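Local structure of L-isoleucine-4-hydroxylase (Bacillus thuringiensis, 6LNH) at residues E37-E42 with V126-E131; Y75-Y78 with D83-L86; T226-E231 with A236-L241. The protein catalyses the iron- and 2-oxoglutarate-dependent hydroxylation of L-isoleucine to (4S)-4-hydroxy-L-isoleucine and also oxidises several related amino acids. All blocks are in the same frame, centred on the assembly; numbering follows the deposited sequence.

Contact 1. Residues E37-E42 with V126-E131; sequences EIFLQE and VRFDTE
V126 O, two residues before the F128 that meets I38 and F39, is gripped twice by T130, one turn further on. The backbone T130 N and the hydroxyl T130 OG1 reach it from opposite faces of its carbonyl plane. The OG1 bond is 2.7 Å to V126 O and lies 37° out of that plane. The motif is a helix docked on a loop: the 3-10 turn ending at F39 packs against helix 120-134, which lies on the beta-sheet of the 2OG-Fe dioxygenase fold. No hydrogen bond crosses between the two segments. The cross-contact is apolar and rests on three side chains. F39 and F128 form a T-shaped pair, with planes at 84° and ring centroids 5.2 Å apart. F39 supplies the edge and F128 the face. F128 CG is anti to its own nitrogen, which sends the ring out from the helix toward the turn. Beside the F128 ring, D129 OD2 bonds H180 NE2; T130, facing the sheet, touches F245. F39 also rests on L212. I38 CG1, set between its backbone N and carbonyl carbon (chi1 68°), lies 3.4 Å above the F39 ring plane, and the extended chain carries CD1 over a face of the F128 ring, 3.5 Å from F128 CZ.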
ATOM      1  N   GLU C  37      18.336   2.309 -10.668  1.00 60.82           N
ATOM      2  CA  GLU C  37      19.279   1.281 -11.182  1.00 65.80           C
ATOM      3  C   GLU C  37      20.664   1.892 -11.419  1.00 64.82           C
ATOM      4  O   GLU C  37      21.655   1.215 -11.119  1.00 67.76           O
ATOM      5  CB  GLU C  37      18.738   0.628 -12.454  1.00 69.59           C
ATOM      6  CG  GLU C  37      17.574   1.374 -13.081  1.00 77.74           C
ATOM      7  CD  GLU C  37      17.162   0.835 -14.441  1.00 87.94           C
ATOM      8  OE1 GLU C  37      15.984   1.010 -14.817  1.00 84.15           O
ATOM      9  OE2 GLU C  37      18.020   0.237 -15.121  1.00 96.85           O
ATOM     10  N   ILE C  38      20.720   3.112 -11.954  1.00 61.59           N
ATOM     11  CA  ILE C  38      22.027   3.767 -12.264  1.00 61.33           C
ATOM     12  C   ILE C  38      22.808   4.024 -10.973  1.00 61.52           C
ATOM     13  O   ILE C  38      24.040   4.148 -11.055  1.00 67.46           O
ATOM     14  CB  ILE C  38      21.819   5.066 -13.062  1.00 63.03           C
ATOM     15  CG1 ILE C  38      21.145   6.146 -12.213  1.00 58.98           C
ATOM     16  CG2 ILE C  38      21.051   4.797 -14.347  1.00 67.69           C
ATOM     17  CD1 ILE C  38      20.868   7.421 -12.962  1.00 61.56           C
ATOM     18  N   PHE C  39      22.117   4.105  -9.833  1.00 59.42           N
ATOM     19  CA  PHE C  39      22.803   4.375  -8.543  1.00 58.33           C
ATOM     20  C   PHE C  39      22.934   3.080  -7.732  1.00 57.99           C
ATOM     21  O   PHE C  39      23.447   3.133  -6.603  1.00 57.77           O
ATOM     22  CB  PHE C  39      22.064   5.465  -7.762  1.00 55.50           C
ATOM     23  CG  PHE C  39      21.790   6.722  -8.547  1.00 53.95           C
ATOM     24  CD1 PHE C  39      22.817   7.402  -9.178  1.00 53.22           C
ATOM     25  CD2 PHE C  39      20.505   7.225  -8.659  1.00 53.40           C
ATOM     26  CE1 PHE C  39      22.565   8.557  -9.903  1.00 51.14           C
ATOM     27  CE2 PHE C  39      20.254   8.379  -9.382  1.00 50.40           C
ATOM     28  CZ  PHE C  39      21.285   9.043 -10.004  1.00 48.05           C
ATOM     29  N   LEU C  40      22.503   1.953  -8.302  1.00 60.14           N
ATOM     30  CA  LEU C  40      22.579   0.655  -7.583  1.00 68.18           C
ATOM     31  C   LEU C  40      23.230  -0.405  -8.480  1.00 72.81           C
ATOM     32  O   LEU C  40      22.605  -1.457  -8.702  1.00 71.35           O
ATOM     33  CB  LEU C  40      21.166   0.240  -7.164  1.00 61.46           C
ATOM     34  CG  LEU C  40      20.527   1.109  -6.083  1.00 53.47           C
ATOM     35  CD1 LEU C  40      19.029   0.869  -6.012  1.00 55.82           C
ATOM     36  CD2 LEU C  40      21.171   0.856  -4.732  1.00 53.75           C
ATOM     37  N   GLN C  41      24.442  -0.129  -8.969  1.00 76.55           N
ATOM     38  CA  GLN C  41      25.162  -1.091  -9.843  1.00 82.87           C
ATOM     39  C   GLN C  41      26.225  -1.823  -9.016  1.00 83.09           C
ATOM     40  O   GLN C  41      26.795  -2.801  -9.526  1.00 90.39           O
ATOM     41  CB  GLN C  41      25.777  -0.368 -11.041  1.00 82.20           C
ATOM     42  CG  GLN C  41      24.745   0.129 -12.040  1.00 83.09           C
ATOM     43  CD  GLN C  41      23.805  -0.965 -12.485  1.00 90.43           C
ATOM     44  OE1 GLN C  41      22.977  -1.452 -11.718  1.00 96.57           O
ATOM     45  NE2 GLN C  41      23.930  -1.361 -13.740  1.00 93.90           N
ATOM     46  N   GLU C  42      26.475  -1.353  -7.791  1.00 79.97           N
ATOM     47  CA  GLU C  42      27.468  -1.988  -6.884  1.00 81.90           C
ATOM     48  C   GLU C  42      26.725  -2.529  -5.660  1.00 81.82           C
ATOM     49  O   GLU C  42      25.755  -1.883  -5.236  1.00 74.26           O
ATOM     50  CB  GLU C  42      28.526  -0.971  -6.457  1.00 85.93           C
ATOM     51  CG  GLU C  42      29.696  -0.875  -7.418  1.00 86.76           C
ATOM     52  CD  GLU C  42      29.476   0.073  -8.583  1.00 95.81           C
ATOM     53  OE1 GLU C  42      28.347   0.581  -8.724  1.00 95.31           O
ATOM     54  OE2 GLU C  42      30.435   0.299  -9.346  1.00 98.11           O
ATOM     55  N   VAL C 126      25.886  13.201  -6.904  1.00 40.54           N
ATOM     56  CA  VAL C 126      26.214  14.582  -7.246  1.00 43.50           C
ATOM     57  C   VAL C 126      26.982  14.646  -8.560  1.00 42.12           C
ATOM     58  O   VAL C 126      26.727  15.516  -9.403  1.00 43.07           O
ATOM     59  CB  VAL C 126      27.006  15.234  -6.096  1.00 41.38           C
ATOM     60  CG1 VAL C 126      27.583  16.569  -6.530  1.00 41.92           C
ATOM     61  CG2 VAL C 126      26.117  15.398  -4.870  1.00 38.89           C
ATOM     62  N   ARG C 127      27.926  13.725  -8.763  1.00 42.65           N
ATOM     63  CA  ARG C 127      28.685  13.720 -10.009  1.00 45.69           C
ATOM     64  C   ARG C 127      27.809  13.335 -11.197  1.00 42.93           C
ATOM     65  O   ARG C 127      27.976  13.874 -12.297  1.00 44.61           O
ATOM     66  CB  ARG C 127      29.894  12.794  -9.888  1.00 49.07           C
ATOM     67  CG  ARG C 127      31.037  13.399  -9.066  1.00 54.82           C
ATOM     68  CD  ARG C 127      31.203  14.900  -9.331  1.00 69.39           C
ATOM     69  NE  ARG C 127      31.489  15.654  -8.110  1.00 74.36           N
ATOM     70  CZ  ARG C 127      31.469  16.982  -8.025  1.00 56.33           C
ATOM     71  NH1 ARG C 127      31.178  17.711  -9.093  1.00 52.23           N
ATOM     72  NH2 ARG C 127      31.739  17.581  -6.872  1.00 51.22           N
ATOM     73  N   PHE C 128      26.883  12.391 -11.006  1.00 43.08           N
ATOM     74  CA  PHE C 128      25.932  12.090 -12.071  1.00 40.88           C
ATOM     75  C   PHE C 128      25.077  13.310 -12.392  1.00 41.31           C
ATOM     76  O   PHE C 128      24.874  13.652 -13.564  1.00 43.26           O
ATOM     77  CB  PHE C 128      25.042  10.906 -11.699  1.00 41.12           C
ATOM     78  CG  PHE C 128      23.913  10.698 -12.666  1.00 43.64           C
ATOM     79  CD1 PHE C 128      24.111   9.967 -13.824  1.00 41.06           C
ATOM     80  CD2 PHE C 128      22.665  11.264 -12.440  1.00 42.18           C
ATOM     81  CE1 PHE C 128      23.087   9.789 -14.734  1.00 44.27           C
ATOM     82  CE2 PHE C 128      21.636  11.092 -13.347  1.00 44.36           C
ATOM     83  CZ  PHE C 128      21.847  10.353 -14.496  1.00 47.32           C
ATOM     84  N   ASP C 129      24.551  13.970 -11.355  1.00 40.95           N
ATOM     85  CA  ASP C 129      23.694  15.131 -11.575  1.00 44.53           C
ATOM     86  C   ASP C 129      24.460  16.237 -12.283  1.00 44.28           C
ATOM     87  O   ASP C 129      23.933  16.889 -13.192  1.00 41.14           O
ATOM     88  CB  ASP C 129      23.142  15.644 -10.244  1.00 41.04           C
ATOM     89  CG  ASP C 129      22.243  14.638  -9.554  1.00 43.64           C
ATOM     90  OD1 ASP C 129      21.907  13.610 -10.178  1.00 43.91           O
ATOM     91  OD2 ASP C 129      21.870  14.882  -8.388  1.00 43.90           O
ATOM     92  N   THR C 130      25.713  16.456 -11.881  1.00 44.28           N
ATOM     93  CA  THR C 130      26.530  17.491 -12.504  1.00 44.04           C
ATOM     94  C   THR C 130      26.780  17.184 -13.973  1.00 48.17           C
ATOM     95  O   THR C 130      26.690  18.075 -14.826  1.00 49.63           O
ATOM     96  CB  THR C 130      27.848  17.641 -11.745  1.00 46.43           C
ATOM     97  OG1 THR C 130      27.575  17.926 -10.368  1.00 44.98           O
ATOM     98  CG2 THR C 130      28.664  18.775 -12.322  1.00 48.32           C
ATOM     99  N   GLU C 131      27.094  15.926 -14.288  1.00 44.28           N
ATOM    100  CA  GLU C 131      27.365  15.556 -15.672  1.00 46.87           C
ATOM    101  C   GLU C 131      26.111  15.675 -16.529  1.00 49.76           C
ATOM    102  O   GLU C 131      26.188  16.026 -17.712  1.00 50.03           O
ATOM    103  CB  GLU C 131      27.917  14.130 -15.722  1.00 52.47           C
ATOM    104  CG  GLU C 131      28.051  13.533 -17.116  1.00 57.12           C
ATOM    105  CD  GLU C 131      28.641  12.132 -17.084  1.00 72.58           C
ATOM    106  OE1 GLU C 131      29.553  11.887 -16.264  1.00 75.88           O
ATOM    107  OE2 GLU C 131      28.196  11.273 -17.877  1.00 68.48           O
TER

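Contact 2. Residues Y75-Y78 with D83-L86; sequences YIKY and DYIL
I76 and I85 exchange two backbone hydrogen bonds, the hydrogen-bonded pair of an antiparallel beta hairpin. I76 N gives to I85 O at 3.0 Å, and I85 N gives to I76 O at 3.2 Å. Both are fairly straight, with N-H...O angles of 161° and 164°. CA-H...O contacts flank them, Y75 CA to I85 O and Y84 CA to I76 O. K77 NZ donates to Y78 O at 2.9 Å and also to S81 O. It thus ties the end of the strand to the turn. The bend at chi2 of K77 lays its methylene CD over the Y84 ring face, 3.7 Å from Y84 CZ, and the bend at chi4 turns NZ toward Y78 O. The meeting of CD with the ring is a CH-pi contact; the ammonium itself lies farther off and adds at most a weak cation-pi term. On the same face of the sheet, L86 CD2 sits over the Y75 ring, 3.7 Å from Y75 CE1. On the other face, I85 CD1 meets the edge of the Y78 ring at Y78 CE2, 3.8 Å away, while I76 CG2 lies over a face of that ring. Strand 84-86 is an edge strand of the sheet within this chain. Strand 68-77 pairs on its other side with strand 145-156, through Y75 with I147, and Y84 reaches helix 120-134 at T130 and F134.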
ATOM      1  N   TYR C  75      28.598  23.503  -3.439  1.00 42.60           N
ATOM      2  CA  TYR C  75      29.909  23.540  -4.065  1.00 42.78           C
ATOM      3  C   TYR C  75      29.954  24.696  -5.054  1.00 47.18           C
ATOM      4  O   TYR C  75      28.927  25.106  -5.603  1.00 47.50           O
ATOM      5  CB  TYR C  75      30.219  22.228  -4.790  1.00 42.98           C
ATOM      6  CG  TYR C  75      30.345  21.030  -3.876  1.00 47.99           C
ATOM      7  CD1 TYR C  75      31.538  20.752  -3.223  1.00 47.33           C
ATOM      8  CD2 TYR C  75      29.272  20.172  -3.673  1.00 47.36           C
ATOM      9  CE1 TYR C  75      31.659  19.657  -2.388  1.00 47.07           C
ATOM     10  CE2 TYR C  75      29.383  19.072  -2.840  1.00 52.44           C
ATOM     11  CZ  TYR C  75      30.580  18.820  -2.202  1.00 48.75           C
ATOM     12  OH  TYR C  75      30.694  17.728  -1.372  1.00 52.85           O
ATOM     13  N   ILE C  76      31.155  25.218  -5.284  1.00 43.28           N
ATOM     14  CA  ILE C  76      31.388  26.257  -6.280  1.00 45.05           C
ATOM     15  C   ILE C  76      32.247  25.669  -7.387  1.00 43.39           C
ATOM     16  O   ILE C  76      33.289  25.059  -7.116  1.00 50.50           O
ATOM     17  CB  ILE C  76      32.066  27.495  -5.665  1.00 48.29           C
ATOM     18  CG1 ILE C  76      31.277  28.003  -4.459  1.00 46.85           C
ATOM     19  CG2 ILE C  76      32.216  28.594  -6.709  1.00 44.14           C
ATOM     20  CD1 ILE C  76      32.045  28.994  -3.603  1.00 46.30           C
ATOM     21  N   LYS C  77      31.812  25.850  -8.629  1.00 39.40           N
ATOM     22  CA  LYS C  77      32.579  25.438  -9.801  1.00 43.42           C
ATOM     23  C   LYS C  77      32.912  26.698 -10.591  1.00 43.19           C
ATOM     24  O   LYS C  77      32.063  27.221 -11.320  1.00 44.08           O
ATOM     25  CB  LYS C  77      31.799  24.432 -10.642  1.00 43.75           C
ATOM     26  CG  LYS C  77      32.395  24.160 -12.019  1.00 43.13           C
ATOM     27  CD  LYS C  77      33.767  23.515 -11.915  1.00 46.85           C
ATOM     28  CE  LYS C  77      34.312  23.158 -13.289  1.00 46.66           C
ATOM     29  NZ  LYS C  77      34.607  24.368 -14.107  1.00 52.85           N
ATOM     30  N   TYR C  78      34.136  27.198 -10.442  1.00 44.86           N
ATOM     31  CA  TYR C  78      34.540  28.366 -11.207  1.00 46.67           C
ATOM     32  C   TYR C  78      34.823  27.973 -12.650  1.00 47.89           C
ATOM     33  O   TYR C  78      35.305  26.872 -12.932  1.00 48.54           O
ATOM     34  CB  TYR C  78      35.783  29.013 -10.595  1.00 40.90           C
ATOM     35  CG  TYR C  78      35.566  29.634  -9.234  1.00 39.53           C
ATOM     36  CD1 TYR C  78      35.045  30.914  -9.107  1.00 42.76           C
ATOM     37  CD2 TYR C  78      35.894  28.941  -8.074  1.00 45.06           C
ATOM     38  CE1 TYR C  78      34.849  31.486  -7.863  1.00 38.00           C
ATOM     39  CE2 TYR C  78      35.703  29.506  -6.827  1.00 47.01           C
ATOM     40  CZ  TYR C  78      35.182  30.779  -6.729  1.00 44.24           C
ATOM     41  OH  TYR C  78      34.989  31.343  -5.489  1.00 53.47           O
ATOM     42  N   ASP C  83      38.204  22.515 -10.641  1.00 50.49           N
ATOM     43  CA  ASP C  83      37.971  22.021  -9.296  1.00 52.72           C
ATOM     44  C   ASP C  83      36.582  22.418  -8.807  1.00 52.28           C
ATOM     45  O   ASP C  83      35.970  23.374  -9.287  1.00 54.42           O
ATOM     46  CB  ASP C  83      39.014  22.582  -8.320  1.00 51.58           C
ATOM     47  CG  ASP C  83      40.443  22.228  -8.699  1.00 57.56           C
ATOM     48  OD1 ASP C  83      40.656  21.229  -9.416  1.00 63.87           O
ATOM     49  OD2 ASP C  83      41.361  22.961  -8.270  1.00 54.73           O
ATOM     50  N   TYR C  84      36.088  21.646  -7.845  1.00 52.27           N
ATOM     51  CA  TYR C  84      34.846  21.922  -7.142  1.00 52.34           C
ATOM     52  C   TYR C  84      35.211  22.034  -5.673  1.00 55.38           C
ATOM     53  O   TYR C  84      35.825  21.119  -5.116  1.00 57.82           O
ATOM     54  CB  TYR C  84      33.809  20.819  -7.345  1.00 53.04           C
ATOM     55  CG  TYR C  84      33.450  20.530  -8.784  1.00 53.42           C
ATOM     56  CD1 TYR C  84      34.351  19.904  -9.636  1.00 52.23           C
ATOM     57  CD2 TYR C  84      32.197  20.855  -9.282  1.00 49.85           C
ATOM     58  CE1 TYR C  84      34.021  19.626 -10.949  1.00 51.12           C
ATOM     59  CE2 TYR C  84      31.855  20.579 -10.592  1.00 50.47           C
ATOM     60  CZ  TYR C  84      32.770  19.965 -11.423  1.00 52.55           C
ATOM     61  OH  TYR C  84      32.430  19.692 -12.729  1.00 56.61           O
ATOM     62  N   ILE C  85      34.867  23.164  -5.057  1.00 54.57           N
ATOM     63  CA  ILE C  85      35.246  23.361  -3.630  1.00 52.47           C
ATOM     64  C   ILE C  85      33.988  23.501  -2.774  1.00 50.83           C
ATOM     65  O   ILE C  85      33.018  24.120  -3.235  1.00 49.14           O
ATOM     66  CB  ILE C  85      36.191  24.568  -3.485  1.00 52.88           C
ATOM     67  CG1 ILE C  85      35.716  25.759  -4.319  1.00 53.73           C
ATOM     68  CG2 ILE C  85      37.613  24.171  -3.844  1.00 58.51           C
ATOM     69  CD1 ILE C  85      36.345  27.069  -3.920  1.00 62.18           C
ATOM     70  N   LEU C  86      34.021  22.919  -1.574  1.00 54.20           N
ATOM     71  CA  LEU C  86      32.889  22.999  -0.622  1.00 47.24           C
ATOM     72  C   LEU C  86      32.875  24.409  -0.026  1.00 50.07           C
ATOM     73  O   LEU C  86      33.834  24.754   0.680  1.00 50.85           O
ATOM     74  CB  LEU C  86      33.102  21.947   0.469  1.00 46.33           C
ATOM     75  CG  LEU C  86      31.881  21.631   1.328  1.00 54.68           C
ATOM     76  CD1 LEU C  86      31.828  22.541   2.542  1.00 51.41           C
ATOM     77  CD2 LEU C  86      30.604  21.751   0.516  1.00 46.27           C
TER

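Contact 3. Residues T226-E231 with A236-L241; sequences TPLGTE and AFRDIL
Apolar packing carries the meeting of L228 with R238 and of T230 with A236. L228 CD2 presses on the aliphatic start of R238, 3.7 Å from R238 CB. The L228 CG is anti to the backbone nitrogen (chi1 -168°), and this carries the methyl across to strand 236-247. The same methyl lies 4.0 Å from F237 C. T230 CB meets A236 CB at 3.9 Å. The two segments run roughly antiparallel where they touch, yet no hydrogen bond joins them. They belong to different sheets, 222-229 to the three-stranded one and 236-247 to the seven-stranded one, as in the double-stranded beta-helix of this dioxygenase family.

Polar groups look elsewhere. T230 OG1 bonds T187 O and C232 N, and F237 N bonds S185 OG. The backbone of L228 pairs with S162 and that of A236 with A156. The R238 chain is extended from CG to NE, and I240 CD1 lies over its guanidinium face, 3.8 Å above the plane. The chemistry is thus that of a core between sheets: the L228 and A236 methyls, the T230 CB and the first methylene of R238 meet at the join. The guanidinium of R238 lies beyond the L228 contact, with the side chain about 9 Å from the iron(III) ion at nearest approach.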
ATOM      1  N   THR C 226       2.590  17.018  -3.381  1.00 35.97           N
ATOM      2  CA  THR C 226       1.406  16.890  -2.552  1.00 35.94           C
ATOM      3  C   THR C 226       1.795  16.853  -1.071  1.00 33.95           C
ATOM      4  O   THR C 226       2.884  16.386  -0.721  1.00 35.33           O
ATOM      5  CB  THR C 226       0.654  15.624  -2.986  1.00 41.27           C
ATOM      6  OG1 THR C 226       0.010  15.864  -4.247  1.00 45.30           O
ATOM      7  CG2 THR C 226      -0.364  15.138  -1.961  1.00 47.03           C
ATOM      8  N   PRO C 227       0.942  17.373  -0.181  1.00 35.02           N
ATOM      9  CA  PRO C 227       1.253  17.331   1.252  1.00 37.45           C
ATOM     10  C   PRO C 227       1.488  15.909   1.741  1.00 35.56           C
ATOM     11  O   PRO C 227       1.014  14.932   1.161  1.00 34.18           O
ATOM     12  CB  PRO C 227       0.008  17.945   1.906  1.00 34.52           C
ATOM     13  CG  PRO C 227      -0.570  18.813   0.844  1.00 40.13           C
ATOM     14  CD  PRO C 227      -0.329  18.077  -0.439  1.00 32.19           C
ATOM     15  N   LEU C 228       2.242  15.806   2.832  1.00 36.35           N
ATOM     16  CA  LEU C 228       2.550  14.527   3.456  1.00 39.53           C
ATOM     17  C   LEU C 228       1.672  14.335   4.686  1.00 36.81           C
ATOM     18  O   LEU C 228       1.588  15.226   5.537  1.00 40.11           O
ATOM     19  CB  LEU C 228       4.027  14.455   3.848  1.00 35.39           C
ATOM     20  CG  LEU C 228       4.541  13.072   4.243  1.00 37.16           C
ATOM     21  CD1 LEU C 228       4.641  12.177   3.019  1.00 35.58           C
ATOM     22  CD2 LEU C 228       5.882  13.170   4.952  1.00 38.84           C
ATOM     23  N   GLY C 229       1.015  13.180   4.770  1.00 39.34           N
ATOM     24  CA  GLY C 229       0.133  12.882   5.878  1.00 39.96           C
ATOM     25  C   GLY C 229       0.375  11.493   6.431  1.00 41.54           C
ATOM     26  O   GLY C 229       1.183  10.717   5.912  1.00 44.33           O
ATOM     27  N   THR C 230      -0.351  11.200   7.508  1.00 43.26           N
ATOM     28  CA  THR C 230      -0.425   9.868   8.086  1.00 44.91           C
ATOM     29  C   THR C 230      -1.739   9.770   8.845  1.00 45.92           C
ATOM     30  O   THR C 230      -2.159  10.736   9.492  1.00 45.04           O
ATOM     31  CB  THR C 230       0.771   9.582   9.013  1.00 43.13           C
ATOM     32  OG1 THR C 230       0.710   8.231   9.488  1.00 45.99           O
ATOM     33  CG2 THR C 230       0.778  10.539  10.201  1.00 39.02           C
ATOM     34  N   GLU C 231      -2.406   8.626   8.720  1.00 46.70           N
ATOM     35  CA  GLU C 231      -3.515   8.276   9.593  1.00 52.47           C
ATOM     36  C   GLU C 231      -3.080   7.392  10.752  1.00 50.64           C
ATOM     37  O   GLU C 231      -3.915   6.719  11.356  1.00 49.94           O
ATOM     38  CB  GLU C 231      -4.619   7.607   8.777  1.00 53.88           C
ATOM     39  CG  GLU C 231      -5.355   8.575   7.850  1.00 56.63           C
ATOM     40  CD  GLU C 231      -6.245   7.856   6.863  1.00 61.69           C
ATOM     41  OE1 GLU C 231      -6.050   6.635   6.700  1.00 53.22           O
ATOM     42  OE2 GLU C 231      -7.133   8.499   6.255  1.00 59.54           O
ATOM     43  N   ALA C 236       5.509  10.146  10.599  1.00 41.04           N
ATOM     44  CA  ALA C 236       5.851   9.693   9.261  1.00 41.27           C
ATOM     45  C   ALA C 236       6.888  10.629   8.655  1.00 45.95           C
ATOM     46  O   ALA C 236       6.882  11.837   8.907  1.00 44.05           O
ATOM     47  CB  ALA C 236       4.613   9.630   8.360  1.00 40.60           C
ATOM     48  N   PHE C 237       7.785  10.059   7.854  1.00 44.41           N
ATOM     49  CA  PHE C 237       8.919  10.789   7.313  1.00 41.08           C
ATOM     50  C   PHE C 237       8.950  10.666   5.800  1.00 40.78           C
ATOM     51  O   PHE C 237       8.515   9.664   5.228  1.00 38.74           O
ATOM     52  CB  PHE C 237      10.249  10.275   7.884  1.00 47.18           C
ATOM     53  CG  PHE C 237      10.398  10.498   9.358  1.00 53.71           C
ATOM     54  CD1 PHE C 237      10.068  11.718   9.924  1.00 49.67           C
ATOM     55  CD2 PHE C 237      10.854   9.481  10.181  1.00 52.70           C
ATOM     56  CE1 PHE C 237      10.197  11.926  11.288  1.00 49.83           C
ATOM     57  CE2 PHE C 237      10.987   9.681  11.547  1.00 53.49           C
ATOM     58  CZ  PHE C 237      10.657  10.907  12.102  1.00 58.97           C
ATOM     59  N   ARG C 238       9.487  11.702   5.164  1.00 38.76           N
ATOM     60  CA  ARG C 238       9.874  11.657   3.760  1.00 37.53           C
ATOM     61  C   ARG C 238      11.249  12.299   3.671  1.00 36.10           C
ATOM     62  O   ARG C 238      11.386  13.516   3.837  1.00 31.13           O
ATOM     63  CB  ARG C 238       8.868  12.377   2.863  1.00 37.14           C
ATOM     64  CG  ARG C 238       9.146  12.196   1.379  1.00 35.24           C
ATOM     65  CD  ARG C 238       7.996  12.701   0.530  1.00 35.93           C
ATOM     66  NE  ARG C 238       8.260  12.516  -0.894  1.00 32.02           N
ATOM     67  CZ  ARG C 238       8.638  13.490  -1.712  1.00 37.58           C
ATOM     68  NH1 ARG C 238       8.790  14.723  -1.249  1.00 36.79           N
ATOM     69  NH2 ARG C 238       8.861  13.233  -2.994  1.00 41.12           N
ATOM     70  N   ASP C 239      12.263  11.479   3.416  1.00 35.92           N
ATOM     71  CA  ASP C 239      13.648  11.925   3.389  1.00 33.86           C
ATOM     72  C   ASP C 239      14.022  12.204   1.941  1.00 35.43           C
ATOM     73  O   ASP C 239      13.908  11.322   1.084  1.00 30.11           O
ATOM     74  CB  ASP C 239      14.571  10.875   4.004  1.00 36.22           C
ATOM     75  CG  ASP C 239      14.298  10.658   5.481  1.00 38.89           C
ATOM     76  OD1 ASP C 239      13.802  11.600   6.135  1.00 35.79           O
ATOM     77  OD2 ASP C 239      14.580   9.554   5.988  1.00 39.68           O
ATOM     78  N   ILE C 240      14.473  13.423   1.679  1.00 35.56           N
ATOM     79  CA  ILE C 240      14.723  13.881   0.323  1.00 35.47           C
ATOM     80  C   ILE C 240      16.135  14.439   0.227  1.00 35.70           C
ATOM     81  O   ILE C 240      16.694  14.939   1.208  1.00 33.26           O
ATOM     82  CB  ILE C 240      13.651  14.941  -0.054  1.00 37.51           C
ATOM     83  CG1 ILE C 240      12.346  14.263  -0.484  1.00 39.80           C
ATOM     84  CG2 ILE C 240      14.161  15.984  -1.045  1.00 42.37           C
ATOM     85  CD1 ILE C 240      12.510  13.285  -1.605  1.00 44.77           C
ATOM     86  N   LEU C 241      16.706  14.360  -0.974  1.00 35.72           N
ATOM     87  CA  LEU C 241      17.944  15.051  -1.307  1.00 30.93           C
ATOM     88  C   LEU C 241      17.716  15.850  -2.580  1.00 34.07           C
ATOM     89  O   LEU C 241      17.341  15.281  -3.610  1.00 35.98           O
ATOM     90  CB  LEU C 241      19.106  14.072  -1.495  1.00 33.32           C
ATOM     91  CG  LEU C 241      20.422  14.741  -1.900  1.00 37.24           C
ATOM     92  CD1 LEU C 241      20.990  15.564  -0.750  1.00 29.40           C
ATOM     93  CD2 LEU C 241      21.432  13.715  -2.390  1.00 33.63           C
TER

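In the fold
Contact 3 is the buried one, contact 1 is partly buried, and contact 2 lies at the surface. Contacts 2 and 3 both reach the seven-stranded sheet, one at edge strand 84-86, the other at strand 236-247. They lie on opposite sides of the chain's centre, their own centres 32 Å apart. Only contact 2 has hydrogen bonds between its segments; the other two join separate elements by apolar packing, aromatic in contact 1 and aliphatic in contact 3. Contacts 1 and 2 touch directly, where R127 makes a cation-pi interaction with Y84. Along the chain the hairpin lies inside the loop closed by contact 1, and contact 3 follows later.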